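PDB 3OOX: putative 2OG-Fe(II) oxygenase family protein from Caulobacter crescentus CB15, which probably acts as an iron- and 2-oxoglutarate-dependent oxygenase, possibly forming ethylene from 2-oxoglutarate with oxidation of L-arginine. Local coordinates for residues 94-99 / 174-179. Residues are numbered along the deposited sequence; the frame is centred on the assembly and turned at random. Where two conformers were deposited one is given.
Sequences DLKEFW and LHYPPI
With CG of Glu97 turned between its backbone N and carbonyl carbon (chi1 56°) and CG of His175 anti to the backbone N (chi1 170°), the two side chains run side by side from neighbouring antiparallel strands of the large sheet in this 2OG-Fe(II) oxygenase, whose family has a double-stranded beta-helix core. Their backbones form a hydrogen-bonded pair: Glu97 N to His175 O and His175 N to Glu97 O both measure 3.0 Å. The side chains add a His-carboxylate hydrogen bond, in which ND1 of His175 donates to the anti lone pair of Glu97 OE2 at 2.6 Å. OE2 lies in the imidazole plane and the N-H...O angle is 164°, which makes this short bond nearly straight as well. The other carboxylate oxygen, OE1, forms a salt bridge with Lys66 and a hydrogen bond with Tyr79, while Tyr263 stacks on the imidazole; both oxygens of this buried acid are thus engaged, and the nearby lysine would be expected to stabilise its negative charge.

On the other face of the sheet, Phe98 and Leu174 form the next, non-hydrogen-bonded pair, and Leu174 CD1 makes a CH-pi contact over the phenyl face, 3.8 Å from the ring centroid of Phe98. A second puts Lys96 CB over the Tyr176 ring, 3.8 Å from its centroid. Beyond it the lysine chain runs alongside the phenol to the Asp94 carboxylate, where NZ forms a salt bridge, approaching OD2 from above the carboxylate plane. One water joins Leu95 O to Pro177 O; another donates to Asp94 OD1 and accepts from Tyr176 OH, each at 2.7 Å.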
# COMPACT_ATOMS: atom_id res chain seq x y z
N ASP A 94 -14.18 -12.66 10.95
CA ASP A 94 -13.21 -12.01 10.08
C ASP A 94 -12.38 -11.18 11.04
O ASP A 94 -12.61 -9.98 11.23
CB ASP A 94 -13.87 -11.11 9.03
CG ASP A 94 -12.83 -10.41 8.12
OD1 ASP A 94 -11.68 -10.92 8.00
OD2 ASP A 94 -13.17 -9.35 7.55
N LEU A 95 -11.45 -11.86 11.69
CA LEU A 95 -10.70 -11.29 12.80
C LEU A 95 -9.34 -10.81 12.35
O LEU A 95 -8.45 -11.60 11.97
CB LEU A 95 -10.52 -12.31 13.92
CG LEU A 95 -11.84 -12.73 14.57
CD1 LEU A 95 -11.60 -13.90 15.53
CD2 LEU A 95 -12.52 -11.57 15.28
N LYS A 96 -9.18 -9.49 12.37
CA LYS A 96 -7.91 -8.88 12.04
C LYS A 96 -7.80 -7.59 12.86
O LYS A 96 -8.82 -6.94 13.18
CB LYS A 96 -7.83 -8.63 10.55
CG LYS A 96 -8.85 -7.62 10.04
CD LYS A 96 -9.23 -7.83 8.59
CE LYS A 96 -10.36 -6.89 8.17
NZ LYS A 96 -11.72 -7.36 8.53
N GLU A 97 -6.57 -7.24 13.21
CA GLU A 97 -6.31 -6.05 14.00
C GLU A 97 -5.23 -5.24 13.30
O GLU A 97 -4.40 -5.79 12.57
CB GLU A 97 -5.92 -6.41 15.44
CG GLU A 97 -4.73 -7.36 15.57
CD GLU A 97 -4.41 -7.75 16.99
OE1 GLU A 97 -4.82 -7.02 17.92
OE2 GLU A 97 -3.73 -8.78 17.15
N PHE A 98 -5.24 -3.93 13.49
CA PHE A 98 -4.42 -2.99 12.74
C PHE A 98 -3.64 -2.04 13.65
O PHE A 98 -4.14 -1.66 14.70
CB PHE A 98 -5.29 -2.04 11.89
CG PHE A 98 -6.18 -2.71 10.84
CD1 PHE A 98 -7.38 -3.32 11.19
CD2 PHE A 98 -5.86 -2.62 9.50
CE1 PHE A 98 -8.19 -3.87 10.23
CE2 PHE A 98 -6.68 -3.17 8.52
CZ PHE A 98 -7.82 -3.81 8.88
N TRP A 99 -2.51 -1.59 13.14
CA TRP A 99 -1.83 -0.39 13.63
C TRP A 99 -1.56 0.50 12.42
O TRP A 99 -1.05 0.01 11.41
CB TRP A 99 -0.49 -0.72 14.30
CG TRP A 99 0.16 0.52 14.86
CD1 TRP A 99 0.97 1.39 14.19
CD2 TRP A 99 -0.00 1.03 16.18
NE1 TRP A 99 1.34 2.43 15.03
CE2 TRP A 99 0.75 2.23 16.25
CE3 TRP A 99 -0.68 0.59 17.33
CZ2 TRP A 99 0.83 2.99 17.44
CZ3 TRP A 99 -0.60 1.36 18.51
CH2 TRP A 99 0.15 2.54 18.54
N LEU A 174 -0.74 -5.20 10.07
CA LEU A 174 -1.97 -5.98 10.05
C LEU A 174 -1.68 -7.38 10.58
O LEU A 174 -0.71 -8.00 10.16
CB LEU A 174 -2.52 -6.07 8.62
CG LEU A 174 -3.77 -6.85 8.26
CD1 LEU A 174 -4.96 -6.38 9.08
CD2 LEU A 174 -4.02 -6.73 6.73
N HIS A 175 -2.52 -7.88 11.48
CA HIS A 175 -2.40 -9.21 12.03
C HIS A 175 -3.71 -9.95 11.95
O HIS A 175 -4.74 -9.45 12.45
CB HIS A 175 -1.97 -9.11 13.50
CG HIS A 175 -2.02 -10.40 14.26
ND1 HIS A 175 -2.58 -10.48 15.52
CD2 HIS A 175 -1.56 -11.65 13.98
CE1 HIS A 175 -2.47 -11.72 15.97
NE2 HIS A 175 -1.88 -12.46 15.05
N TYR A 176 -3.66 -11.14 11.33
CA TYR A 176 -4.75 -12.11 11.37
C TYR A 176 -4.36 -13.25 12.32
O TYR A 176 -3.46 -14.03 11.99
CB TYR A 176 -4.98 -12.73 9.99
CG TYR A 176 -5.69 -11.85 9.00
CD1 TYR A 176 -4.98 -10.99 8.19
CD2 TYR A 176 -7.08 -11.91 8.86
CE1 TYR A 176 -5.64 -10.17 7.25
CE2 TYR A 176 -7.74 -11.11 7.95
CZ TYR A 176 -7.01 -10.26 7.13
OH TYR A 176 -7.70 -9.46 6.24
N PRO A 177 -5.01 -13.32 13.51
CA PRO A 177 -4.74 -14.45 14.40
C PRO A 177 -5.23 -15.74 13.80
O PRO A 177 -6.19 -15.73 13.02
CB PRO A 177 -5.52 -14.11 15.66
CG PRO A 177 -6.59 -13.20 15.21
CD PRO A 177 -5.97 -12.38 14.11
N PRO A 178 -4.58 -16.86 14.14
CA PRO A 178 -5.10 -18.10 13.65
C PRO A 178 -6.38 -18.47 14.41
O PRO A 178 -6.50 -18.25 15.63
CB PRO A 178 -3.98 -19.11 13.94
CG PRO A 178 -3.32 -18.57 15.12
CD PRO A 178 -3.39 -17.06 14.98
N ILE A 179 -7.34 -18.95 13.63
CA ILE A 179 -8.64 -19.42 14.12
C ILE A 179 -8.74 -20.86 13.61
O ILE A 179 -8.40 -21.10 12.45
CB ILE A 179 -9.81 -18.56 13.52
CG1 ILE A 179 -9.49 -17.05 13.55
CG2 ILE A 179 -11.12 -18.82 14.24
CD1 ILE A 179 -9.19 -16.49 14.93
O HOH W 1 -10.39 -9.50 6.09
O HOH W 2 -8.08 -14.34 11.75